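Salmonella typhimurium DB7155 bacteriophage DET7 tailspike (Bacteriophage, PDB 2V5I) probably binds the O-antigen polysaccharide on the surface of Salmonella and hydrolyses it, serving the phage as a trimeric receptor-binding tailspike. Local coordinates at residues G358-T363 and Q385-G390; L410-P415 and I431-L436; N365-N370 and D391-G396. All blocks are in the same frame, centred on the assembly; numbering follows the deposited sequence.

Interaction 1. Residues G358-T363 and Q385-G390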
ATOM      1  N   GLY A 358      -7.770  18.056   2.728  1.00 10.06           N
ATOM      2  CA  GLY A 358      -6.935  16.888   2.658  1.00  8.94           C
ATOM      3  C   GLY A 358      -5.877  16.940   1.586  1.00 11.46           C
ATOM      4  O   GLY A 358      -4.760  16.486   1.809  1.00 10.70           O
ATOM      5  N   MET A 359      -6.253  17.422   0.388  1.00  9.92           N
ATOM      6  CA  MET A 359      -5.304  17.566  -0.702  1.00  8.92           C
ATOM      7  C   MET A 359      -5.586  18.858  -1.460  1.00  8.75           C
ATOM      8  O   MET A 359      -6.725  19.161  -1.750  1.00 11.00           O
ATOM      9  CB  MET A 359      -5.341  16.373  -1.689  1.00 10.58           C
ATOM     10  CG  MET A 359      -4.255  16.445  -2.766  1.00 14.01           C
ATOM     11  SD  MET A 359      -4.101  14.927  -3.743  1.00 20.94           S
ATOM     12  CE  MET A 359      -5.455  15.203  -4.906  1.00 25.50           C
ATOM     13  N   LEU A 360      -4.517  19.555  -1.866  1.00 10.05           N
ATOM     14  CA  LEU A 360      -4.639  20.720  -2.723  1.00 11.14           C
ATOM     15  C   LEU A 360      -3.553  20.558  -3.754  1.00  9.52           C
ATOM     16  O   LEU A 360      -2.359  20.784  -3.499  1.00 11.68           O
ATOM     17  CB  LEU A 360      -4.483  22.038  -1.941  1.00 11.51           C
ATOM     18  CG  LEU A 360      -5.069  23.268  -2.636  1.00 17.08           C
ATOM     19  CD1 LEU A 360      -4.902  24.473  -1.739  1.00 21.46           C
ATOM     20  CD2 LEU A 360      -4.453  23.542  -3.970  1.00 19.08           C
ATOM     21  N   ALA A 361      -3.948  20.075  -4.935  1.00 10.06           N
ATOM     22  CA  ALA A 361      -3.039  19.805  -6.004  1.00 10.78           C
ATOM     23  C   ALA A 361      -3.263  20.822  -7.098  1.00 12.65           C
ATOM     24  O   ALA A 361      -4.210  20.736  -7.876  1.00 12.37           O
ATOM     25  CB  ALA A 361      -3.265  18.374  -6.540  1.00 12.91           C
ATOM     26  N   HIS A 362      -2.325  21.747  -7.216  1.00 10.94           N
ATOM     27  CA  HIS A 362      -2.343  22.728  -8.280  1.00 11.28           C
ATOM     28  C   HIS A 362      -1.508  22.185  -9.424  1.00 10.97           C
ATOM     29  O   HIS A 362      -0.403  22.675  -9.750  1.00 10.37           O
ATOM     30  CB  HIS A 362      -1.808  24.071  -7.765  1.00 12.50           C
ATOM     31  CG  HIS A 362      -2.122  25.207  -8.673  1.00 14.19           C
ATOM     32  ND1 HIS A 362      -2.318  26.485  -8.204  1.00 20.65           N
ATOM     33  CD2 HIS A 362      -2.270  25.266 -10.017  1.00 15.82           C
ATOM     34  CE1 HIS A 362      -2.581  27.277  -9.225  1.00 17.97           C
ATOM     35  NE2 HIS A 362      -2.570  26.568 -10.333  1.00 17.05           N
ATOM     36  N   THR A 363      -2.053  21.127 -10.045  1.00 10.90           N
ATOM     37  CA  THR A 363      -1.323  20.262 -10.932  1.00 10.09           C
ATOM     38  C   THR A 363      -2.047  20.113 -12.251  1.00 11.43           C
ATOM     39  O   THR A 363      -3.271  20.326 -12.337  1.00 11.75           O
ATOM     40  CB  THR A 363      -1.126  18.863 -10.339  1.00  8.70           C
ATOM     41  OG1 THR A 363      -2.420  18.325  -9.987  1.00 11.05           O
ATOM     42  CG2 THR A 363      -0.273  18.961  -9.081  1.00 11.03           C
ATOM     43  N   GLN A 385     -12.518  19.690   0.397  1.00 11.81           N
ATOM     44  CA  GLN A 385     -11.670  18.645   0.996  1.00 11.38           C
ATOM     45  C   GLN A 385     -10.563  18.197   0.069  1.00 11.82           C
ATOM     46  O   GLN A 385      -9.436  17.907   0.530  1.00 12.12           O
ATOM     47  CB  GLN A 385     -12.515  17.481   1.452  1.00  9.64           C
ATOM     48  CG  GLN A 385     -13.464  17.838   2.628  1.00 13.37           C
ATOM     49  CD  GLN A 385     -14.603  16.866   2.825  1.00 14.24           C
ATOM     50  OE1 GLN A 385     -14.442  15.652   2.752  1.00 15.24           O
ATOM     51  NE2 GLN A 385     -15.771  17.408   3.104  1.00 16.01           N
ATOM     52  N   ILE A 386     -10.903  17.991  -1.213  1.00 10.47           N
ATOM     53  CA  ILE A 386      -9.992  17.468  -2.195  1.00 12.30           C
ATOM     54  C   ILE A 386     -10.061  18.454  -3.376  1.00 12.59           C
ATOM     55  O   ILE A 386     -11.118  18.605  -3.980  1.00 12.41           O
ATOM     56  CB  ILE A 386     -10.448  16.052  -2.637  1.00 12.35           C
ATOM     57  CG1 ILE A 386     -10.463  15.062  -1.452  1.00 14.90           C
ATOM     58  CG2 ILE A 386      -9.617  15.547  -3.778  1.00 13.22           C
ATOM     59  CD1 ILE A 386     -11.390  13.837  -1.703  1.00 17.19           C
ATOM     60  N   ILE A 387      -8.950  19.095  -3.720  1.00 11.71           N
ATOM     61  CA  ILE A 387      -8.893  20.124  -4.764  1.00 13.14           C
ATOM     62  C   ILE A 387      -7.816  19.733  -5.765  1.00 12.49           C
ATOM     63  O   ILE A 387      -6.693  19.416  -5.372  1.00 11.56           O
ATOM     64  CB  ILE A 387      -8.499  21.456  -4.140  1.00 15.16           C
ATOM     65  CG1 ILE A 387      -9.581  21.907  -3.155  1.00 17.76           C
ATOM     66  CG2 ILE A 387      -8.210  22.502  -5.245  1.00 17.42           C
ATOM     67  CD1 ILE A 387      -9.024  22.694  -1.941  1.00 23.24           C
ATOM     68  N   ILE A 388      -8.188  19.666  -7.047  1.00 11.73           N
ATOM     69  CA  ILE A 388      -7.255  19.495  -8.137  1.00 11.49           C
ATOM     70  C   ILE A 388      -7.581  20.606  -9.118  1.00 13.06           C
ATOM     71  O   ILE A 388      -8.711  20.734  -9.544  1.00 13.74           O
ATOM     72  CB  ILE A 388      -7.373  18.117  -8.841  1.00 12.97           C
ATOM     73  CG1 ILE A 388      -7.194  16.975  -7.827  1.00 13.83           C
ATOM     74  CG2 ILE A 388      -6.363  18.014  -9.974  1.00 14.54           C
ATOM     75  CD1 ILE A 388      -7.423  15.595  -8.420  1.00 16.22           C
ATOM     76  N   ILE A 389      -6.575  21.380  -9.533  1.00 12.45           N
ATOM     77  CA  ILE A 389      -6.830  22.567 -10.368  1.00 13.26           C
ATOM     78  C   ILE A 389      -6.844  22.270 -11.856  1.00 14.49           C
ATOM     79  O   ILE A 389      -7.754  22.703 -12.556  1.00 15.45           O
ATOM     80  CB  ILE A 389      -5.754  23.641 -10.114  1.00 14.20           C
ATOM     81  CG1 ILE A 389      -5.777  24.072  -8.661  1.00 15.32           C
ATOM     82  CG2 ILE A 389      -5.932  24.829 -11.070  1.00 15.58           C
ATOM     83  CD1 ILE A 389      -7.087  24.712  -8.178  1.00 20.29           C
ATOM     84  N   GLY A 390      -5.862  21.521 -12.343  1.00 13.37           N
ATOM     85  CA  GLY A 390      -5.703  21.268 -13.761  1.00 13.01           C
ATOM     86  C   GLY A 390      -6.211  19.951 -14.298  1.00 13.75           C
ATOM     87  O   GLY A 390      -7.074  19.300 -13.679  1.00 16.11           O
TER
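His362 and Ile389 meet with the isoleucine laid over one face of the imidazole. Ile389 CG1 stands 4.0 Å from the centroid of the His362 ring, displaced toward the rim, a CH-pi contact, while its CG2 branch reaches the CD2 and NE2 side. CG of His362 is anti to the backbone N (chi1 -165°), and the ring beyond it stacks on that of His316 and bonds through NE2 to Tyr364 OH, which restrict its rotation. Leu360 shares this partly exposed side, its CG and CD2 pressing on Ile387; isoleucine, branched at CB, sends CG2 and the CG1-CD1 arm to the leucine. On the buried side Met359 bends at chi3 (82°), and its CE comes to 3.8 Å from Ile388 CG1. The unbranched, flexible methionine can curl over its neighbour in this way, whereas Ala361 brings a lone methyl to the same buried face. This is the in-register parallel pairing of successive turns of a right-handed beta-helix, a run of four isoleucines lying beside Met359-His362. The axes of strands 359-363 and 386-388 lie 3° from parallel, and Ala361 N gives Ile387 O an almost straight bond of 2.9 Å. At the start of the pairing Gln385 O accepts from two amides, Gly358 N at 2.8 Å and Met359 N at 3.2 Å, both in its carbonyl plane. At the other end Gly390 N makes a weak bond to Thr363 O where a side chain would collide with that oxygen. Strand 335-342 continues the stack beyond Leu360 and His362, and Gln385 NE2 is held by Gln405.

Interaction 2. Residues L410-P415 and I431-L436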
ATOM      1  N   LEU A 410     -17.021  21.764  -0.832  1.00 16.04           N
ATOM      2  CA  LEU A 410     -17.280  20.518  -1.524  1.00 13.59           C
ATOM      3  C   LEU A 410     -16.392  19.391  -0.961  1.00 13.70           C
ATOM      4  O   LEU A 410     -15.341  19.648  -0.378  1.00 15.48           O
ATOM      5  CB  LEU A 410     -16.971  20.657  -3.010  1.00 13.70           C
ATOM      6  CG  LEU A 410     -17.760  21.742  -3.761  1.00 14.97           C
ATOM      7  CD1 LEU A 410     -17.157  22.025  -5.127  1.00 18.70           C
ATOM      8  CD2 LEU A 410     -19.163  21.230  -3.889  1.00 19.54           C
ATOM      9  N   VAL A 411     -16.752  18.169  -1.263  1.00 11.00           N
ATOM     10  CA  VAL A 411     -15.870  17.042  -0.965  1.00 11.13           C
ATOM     11  C   VAL A 411     -14.759  17.046  -2.021  1.00 11.75           C
ATOM     12  O   VAL A 411     -13.585  16.970  -1.676  1.00 12.36           O
ATOM     13  CB  VAL A 411     -16.610  15.721  -0.938  1.00 12.23           C
ATOM     14  CG1 VAL A 411     -15.644  14.529  -0.763  1.00 14.37           C
ATOM     15  CG2 VAL A 411     -17.611  15.719   0.169  1.00 12.67           C
ATOM     16  N   ILE A 412     -15.146  17.088  -3.309  1.00 10.93           N
ATOM     17  CA  ILE A 412     -14.205  17.115  -4.411  1.00 10.68           C
ATOM     18  C   ILE A 412     -14.481  18.321  -5.302  1.00 13.02           C
ATOM     19  O   ILE A 412     -15.611  18.525  -5.716  1.00 12.89           O
ATOM     20  CB  ILE A 412     -14.345  15.853  -5.312  1.00 12.07           C
ATOM     21  CG1 ILE A 412     -13.889  14.635  -4.535  1.00 15.29           C
ATOM     22  CG2 ILE A 412     -13.482  15.988  -6.612  1.00 17.83           C
ATOM     23  CD1 ILE A 412     -14.287  13.308  -5.165  1.00 21.51           C
ATOM     24  N   SER A 413     -13.420  19.060  -5.609  1.00 12.61           N
ATOM     25  CA  SER A 413     -13.430  20.114  -6.622  1.00 11.82           C
ATOM     26  C   SER A 413     -12.258  19.878  -7.570  1.00 12.74           C
ATOM     27  O   SER A 413     -11.090  20.221  -7.292  1.00 13.78           O
ATOM     28  CB  SER A 413     -13.288  21.447  -5.921  1.00 15.08           C
ATOM     29  OG  SER A 413     -13.158  22.521  -6.849  1.00 20.51           O
ATOM     30  N   ALA A 414     -12.591  19.246  -8.692  1.00 12.51           N
ATOM     31  CA  ALA A 414     -11.633  18.851  -9.723  1.00 11.56           C
ATOM     32  C   ALA A 414     -12.239  19.048 -11.099  1.00 11.46           C
ATOM     33  O   ALA A 414     -12.440  18.116 -11.870  1.00 11.93           O
ATOM     34  CB  ALA A 414     -11.193  17.398  -9.511  1.00 11.24           C
ATOM     35  N   PRO A 415     -12.556  20.310 -11.414  1.00 12.61           N
ATOM     36  CA  PRO A 415     -13.368  20.612 -12.587  1.00 13.12           C
ATOM     37  C   PRO A 415     -12.780  20.292 -13.944  1.00 11.90           C
ATOM     38  O   PRO A 415     -13.541  20.222 -14.920  1.00 12.75           O
ATOM     39  CB  PRO A 415     -13.627  22.112 -12.444  1.00 12.79           C
ATOM     40  CG  PRO A 415     -12.579  22.640 -11.534  1.00 16.92           C
ATOM     41  CD  PRO A 415     -12.148  21.511 -10.653  1.00 13.57           C
ATOM     42  N   ILE A 431     -19.792  17.227  -5.192  1.00 14.82           N
ATOM     43  CA  ILE A 431     -18.737  16.881  -6.126  1.00 15.83           C
ATOM     44  C   ILE A 431     -18.819  17.776  -7.340  1.00 15.92           C
ATOM     45  O   ILE A 431     -19.905  17.970  -7.889  1.00 16.10           O
ATOM     46  CB  ILE A 431     -18.970  15.452  -6.638  1.00 18.55           C
ATOM     47  CG1 ILE A 431     -18.870  14.435  -5.511  1.00 23.28           C
ATOM     48  CG2 ILE A 431     -18.032  15.104  -7.733  1.00 18.71           C
ATOM     49  CD1 ILE A 431     -19.444  13.104  -5.922  1.00 25.35           C
ATOM     50  N   LEU A 432     -17.686  18.315  -7.756  1.00 14.44           N
ATOM     51  CA  LEU A 432     -17.558  19.055  -8.995  1.00 17.27           C
ATOM     52  C   LEU A 432     -16.379  18.444  -9.719  1.00 15.13           C
ATOM     53  O   LEU A 432     -15.267  18.528  -9.244  1.00 14.71           O
ATOM     54  CB  LEU A 432     -17.290  20.539  -8.704  1.00 20.71           C
ATOM     55  CG  LEU A 432     -16.664  21.453  -9.762  1.00 27.40           C
ATOM     56  CD1 LEU A 432     -17.661  21.796 -10.846  1.00 31.99           C
ATOM     57  CD2 LEU A 432     -16.162  22.762  -9.108  1.00 33.75           C
ATOM     58  N   VAL A 433     -16.628  17.785 -10.850  1.00 14.89           N
ATOM     59  CA  VAL A 433     -15.577  17.150 -11.629  1.00 14.05           C
ATOM     60  C   VAL A 433     -15.784  17.371 -13.103  1.00 14.16           C
ATOM     61  O   VAL A 433     -16.917  17.618 -13.519  1.00 15.71           O
ATOM     62  CB  VAL A 433     -15.457  15.631 -11.347  0.70 14.10           C
ATOM     63  CG1 VAL A 433     -14.989  15.390  -9.931  0.70 18.95           C
ATOM     64  CG2 VAL A 433     -16.779  14.911 -11.627  0.70 11.83           C
ATOM     65  N   GLY A 434     -14.696  17.289 -13.865  1.00 11.18           N
ATOM     66  CA  GLY A 434     -14.761  17.295 -15.331  1.00 12.41           C
ATOM     67  C   GLY A 434     -15.629  16.156 -15.860  1.00 13.24           C
ATOM     68  O   GLY A 434     -16.560  16.370 -16.623  1.00 13.65           O
ATOM     69  N   ASN A 435     -15.295  14.942 -15.453  1.00 11.41           N
ATOM     70  CA  ASN A 435     -16.080  13.767 -15.817  1.00 10.23           C
ATOM     71  C   ASN A 435     -15.871  12.700 -14.743  1.00 10.77           C
ATOM     72  O   ASN A 435     -14.822  12.623 -14.119  1.00 11.98           O
ATOM     73  CB  ASN A 435     -15.675  13.155 -17.131  1.00 12.25           C
ATOM     74  CG  ASN A 435     -16.825  12.404 -17.822  1.00 13.08           C
ATOM     75  OD1 ASN A 435     -17.950  12.283 -17.269  1.00 15.99           O
ATOM     76  ND2 ASN A 435     -16.561  11.878 -18.994  1.00 25.17           N
ATOM     77  N   LEU A 436     -16.929  11.978 -14.472  1.00 11.19           N
ATOM     78  CA  LEU A 436     -16.884  10.830 -13.544  1.00 10.96           C
ATOM     79  C   LEU A 436     -17.277   9.626 -14.398  1.00 12.06           C
ATOM     80  O   LEU A 436     -18.334   9.656 -15.027  1.00 12.20           O
ATOM     81  CB  LEU A 436     -17.884  11.023 -12.405  1.00 12.08           C
ATOM     82  CG  LEU A 436     -17.839  10.030 -11.257  1.00 13.47           C
ATOM     83  CD1 LEU A 436     -16.552  10.162 -10.522  1.00 15.23           C
ATOM     84  CD2 LEU A 436     -19.001  10.230 -10.315  1.00 15.28           C
TER
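Leu432 is the bump that three neighbours receive: CD1 of Leu410, OG of Ser413 and CB of Pro415 are set around it on the outer side of the sheet. The two segments are the last pairing of the parallel sheet in this chain's beta-helix, strand 431-433 being the outermost strand of that sheet within this chain, and the axes of strands 412-414 and 431-433 diverge by 15°. Leu432 reaches across by its branches: CB packs on Leu410 CD1 at 3.9 Å, CG lies 4.1 Å from Pro415 CB, and CD2 settles against Ser413 OG. CG anti to the backbone N (chi1 160°) sets the branch point on the proline side. A small serine suits the hollow because it lets the leucine methyl come close, and CB of the rigid Pro415 ring closes the hollow where the chain turns its corner. On the buried side the shapes differ. Ile412 and Ile431 lie side by side in register, in loose contact, and the Ala414 methyl lies beside Val433. Gly434 lies close to Pro415 O, where a side chain would be tight, and its carbonyl bonds to Asn450 of the second subunit. Phe449 of that subunit packs on Ile431 and Val433, and Val440 of the third subunit also reaches Ile431, so the inward side of this last pairing meets the trimer interface. Between the backbones, Leu432 is tied to 410-415 by both its N and its O: the N donates to Ile412 O at 2.9 Å, and the O receives Ala414 N at 2.8 Å with an N-H...O angle of 174°.

Interaction 3. Residues N365-N370 and D391-G396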
ATOM      1  N   ASN A 365      -1.888  17.592 -15.938  1.00 11.89           N
ATOM      2  CA  ASN A 365      -1.418  16.353 -16.590  1.00 11.26           C
ATOM      3  C   ASN A 365      -0.708  15.384 -15.650  1.00  9.81           C
ATOM      4  O   ASN A 365       0.340  14.767 -16.000  1.00 12.92           O
ATOM      5  CB  ASN A 365      -0.500  16.665 -17.779  1.00 12.97           C
ATOM      6  CG  ASN A 365      -0.238  15.426 -18.685  1.00 18.34           C
ATOM      7  OD1 ASN A 365      -1.179  14.718 -19.067  1.00 21.93           O
ATOM      8  ND2 ASN A 365       1.022  15.208 -19.060  1.00 22.59           N
ATOM      9  N   ARG A 366      -1.302  15.275 -14.448  1.00 10.43           N
ATOM     10  CA  ARG A 366      -0.789  14.345 -13.431  1.00  8.11           C
ATOM     11  C   ARG A 366      -1.808  13.261 -13.158  1.00  9.74           C
ATOM     12  O   ARG A 366      -2.996  13.486 -13.256  1.00 11.34           O
ATOM     13  CB  ARG A 366      -0.525  15.112 -12.129  1.00  9.33           C
ATOM     14  CG  ARG A 366       0.175  14.314 -11.008  1.00  8.27           C
ATOM     15  CD  ARG A 366       0.905  15.220  -9.996  1.00  8.25           C
ATOM     16  NE  ARG A 366       2.057  15.925 -10.639  1.00  7.94           N
ATOM     17  CZ  ARG A 366       2.834  16.823 -10.099  1.00 11.27           C
ATOM     18  NH1 ARG A 366       2.691  17.146  -8.853  1.00 10.25           N
ATOM     19  NH2 ARG A 366       3.798  17.346 -10.854  1.00 10.99           N
ATOM     20  N   VAL A 367      -1.307  12.078 -12.814  1.00  8.62           N
ATOM     21  CA  VAL A 367      -2.146  10.903 -12.488  1.00 10.14           C
ATOM     22  C   VAL A 367      -2.049  10.613 -10.999  1.00 10.55           C
ATOM     23  O   VAL A 367      -0.975  10.474 -10.482  1.00 11.22           O
ATOM     24  CB  VAL A 367      -1.728   9.643 -13.281  1.00 13.41           C
ATOM     25  CG1 VAL A 367      -2.696   8.473 -12.953  1.00 13.36           C
ATOM     26  CG2 VAL A 367      -1.745   9.914 -14.772  1.00 15.49           C
ATOM     27  N   PHE A 368      -3.212  10.387 -10.370  1.00  8.59           N
ATOM     28  CA  PHE A 368      -3.344  10.039  -8.964  1.00 10.42           C
ATOM     29  C   PHE A 368      -4.037   8.677  -8.895  1.00  9.73           C
ATOM     30  O   PHE A 368      -5.114   8.537  -9.502  1.00 12.16           O
ATOM     31  CB  PHE A 368      -4.234  11.059  -8.262  1.00 10.15           C
ATOM     32  CG  PHE A 368      -3.682  12.449  -8.286  1.00 11.08           C
ATOM     33  CD1 PHE A 368      -3.965  13.302  -9.336  1.00 10.34           C
ATOM     34  CD2 PHE A 368      -2.958  12.919  -7.196  1.00 11.87           C
ATOM     35  CE1 PHE A 368      -3.436  14.607  -9.356  1.00 11.29           C
ATOM     36  CE2 PHE A 368      -2.409  14.194  -7.230  1.00 12.65           C
ATOM     37  CZ  PHE A 368      -2.689  15.047  -8.270  1.00 12.51           C
ATOM     38  N   SER A 369      -3.415   7.638  -8.301  1.00  9.04           N
ATOM     39  CA  SER A 369      -4.035   6.321  -8.254  1.00 12.09           C
ATOM     40  C   SER A 369      -4.035   5.816  -6.811  1.00 10.97           C
ATOM     41  O   SER A 369      -3.043   5.984  -6.090  1.00 11.13           O
ATOM     42  CB  SER A 369      -3.328   5.331  -9.172  1.00 13.60           C
ATOM     43  OG  SER A 369      -3.189   5.863 -10.499  1.00 16.37           O
ATOM     44  N   ASN A 370      -5.139   5.199  -6.405  1.00 10.99           N
ATOM     45  CA  ASN A 370      -5.237   4.501  -5.123  1.00 11.45           C
ATOM     46  C   ASN A 370      -5.046   5.464  -3.957  1.00 11.25           C
ATOM     47  O   ASN A 370      -4.092   5.396  -3.187  1.00 13.61           O
ATOM     48  CB  ASN A 370      -4.248   3.345  -5.026  1.00 12.27           C
ATOM     49  CG  ASN A 370      -4.642   2.348  -3.982  1.00 19.92           C
ATOM     50  OD1 ASN A 370      -5.832   2.195  -3.681  1.00 23.22           O
ATOM     51  ND2 ASN A 370      -3.653   1.691  -3.384  1.00 22.76           N
ATOM     52  N   ASP A 391      -5.760  19.598 -15.506  1.00 14.91           N
ATOM     53  CA  ASP A 391      -6.288  18.459 -16.281  1.00 16.24           C
ATOM     54  C   ASP A 391      -5.641  17.144 -15.851  1.00 15.20           C
ATOM     55  O   ASP A 391      -4.641  16.734 -16.434  1.00 17.77           O
ATOM     56  CB  ASP A 391      -6.057  18.667 -17.776  1.00 18.72           C
ATOM     57  CG  ASP A 391      -4.566  18.894 -18.141  1.00 25.11           C
ATOM     58  OD1 ASP A 391      -3.825  19.638 -17.431  1.00 25.35           O
ATOM     59  OD2 ASP A 391      -4.128  18.310 -19.165  1.00 36.69           O
ATOM     60  N   CYS A 392      -6.203  16.525 -14.820  1.00 12.73           N
ATOM     61  CA  CYS A 392      -5.578  15.341 -14.198  1.00 11.91           C
ATOM     62  C   CYS A 392      -6.516  14.121 -14.304  1.00 10.49           C
ATOM     63  O   CYS A 392      -7.646  14.237 -14.778  1.00 12.51           O
ATOM     64  CB  CYS A 392      -5.238  15.688 -12.749  1.00 11.82           C
ATOM     65  SG  CYS A 392      -3.879  16.999 -12.701  1.00 14.87           S
ATOM     66  N   ILE A 393      -6.005  12.958 -13.894  1.00 11.15           N
ATOM     67  CA  ILE A 393      -6.751  11.679 -13.873  1.00 13.82           C
ATOM     68  C   ILE A 393      -6.669  11.169 -12.451  1.00 12.03           C
ATOM     69  O   ILE A 393      -5.575  11.208 -11.854  1.00 12.10           O
ATOM     70  CB  ILE A 393      -6.068  10.628 -14.808  1.00 13.34           C
ATOM     71  CG1 ILE A 393      -6.141  11.049 -16.279  1.00 19.01           C
ATOM     72  CG2 ILE A 393      -6.621   9.209 -14.617  1.00 19.26           C
ATOM     73  CD1 ILE A 393      -7.486  11.198 -16.809  1.00 23.38           C
ATOM     74  N   VAL A 394      -7.811  10.757 -11.874  1.00 10.46           N
ATOM     75  CA  VAL A 394      -7.808  10.075 -10.583  1.00 10.95           C
ATOM     76  C   VAL A 394      -8.382   8.668 -10.803  1.00 10.61           C
ATOM     77  O   VAL A 394      -9.472   8.527 -11.330  1.00 11.97           O
ATOM     78  CB  VAL A 394      -8.636  10.847  -9.533  1.00 13.36           C
ATOM     79  CG1 VAL A 394      -8.566  10.136  -8.222  1.00 12.11           C
ATOM     80  CG2 VAL A 394      -8.114  12.217  -9.456  1.00 13.09           C
ATOM     81  N   ASN A 395      -7.627   7.612 -10.431  1.00 10.69           N
ATOM     82  CA  ASN A 395      -8.035   6.224 -10.606  1.00 12.26           C
ATOM     83  C   ASN A 395      -8.135   5.607  -9.219  1.00  9.63           C
ATOM     84  O   ASN A 395      -7.112   5.152  -8.684  1.00 11.61           O
ATOM     85  CB  ASN A 395      -6.907   5.407 -11.285  1.00 14.29           C
ATOM     86  CG  ASN A 395      -6.659   5.773 -12.711  1.00 18.08           C
ATOM     87  OD1 ASN A 395      -7.593   5.874 -13.491  1.00 16.18           O
ATOM     88  ND2 ASN A 395      -5.345   5.942 -13.084  1.00 18.48           N
ATOM     89  N   GLY A 396      -9.316   5.559  -8.617  1.00 11.13           N
ATOM     90  CA  GLY A 396      -9.510   4.897  -7.362  1.00 12.82           C
ATOM     91  C   GLY A 396      -9.282   5.846  -6.208  1.00 13.03           C
ATOM     92  O   GLY A 396      -8.147   6.190  -5.888  1.00 13.98           O
TER
HETATM   93  O   HOH W   1      -3.642  15.722 -19.823  1.00 35.88           O
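Phe368 turns the edge of its ring toward Cys392 and Ile393. In the ring plane CE1 lies 4.0 Å from Cys392 CB while CD1 faces Ile393 O. A flat aromatic suits this buried place, since it also packs against Ala361 and Thr363. Cys392 in turn directs SG beside its own backbone N (chi1 -67°), where it accepts from Arg366 N at 3.6 Å, a long reach that the large, soft sulfur tolerates. The arginine chain leads away from the contact; its guanidinium is held by Gly343 O and Asn320. On the opposite side of the sheet, Asn395 brings ND2 to Ser369 OG in a weak, nearly straight bond of 3.4 Å, and the same nitrogen touches Val367 CG1 and makes a weak bond to Ala400 O of the second subunit. At the exposed end Asp391 has CG between its backbone N and carbonyl carbon (chi1 56°), which puts CG on the side of Asn365 N. The backbone N of Asn365 bonds Asp391 O at 2.9 Å from well above the carbonyl plane and OD1 only weakly, and one water donates to Asp391 OD2 and Asn365 OD1. Asn365 and Asn370 both take left-handed backbone angles, which asparagine tolerates better than most residues. Ile402 of the second subunit packs on Val367 and Ile393, so this face is turned to the trimer interface. In-register parallel strands of successive turns, ending at a corner, are characteristic of the right-handed parallel beta-helix, as in the P22 tailspike family.

Interactions 1 and 3 join the same two turns of the coil on different sides: strand 357-364 leads on to 367-369, and 386-388 to 393-398, and the centres of the two contacts lie 11 Å apart. Between them is shared core, where Phe368 CZ stands 3.8 Å from Ala361 CB and Ile388 CD1 is 3.6 Å from Val394 CG2. Interaction 2 extends the sheet of interaction 1, strand 386-388 lying beside 412-414, with Ile386 O 2.9 Å from Ser413 N in a probable hydrogen bond. Interactions 2 and 3 do not touch, their nearest atoms being about 6 Å apart, yet both face the second subunit, whereas interaction 1 meets no other chain.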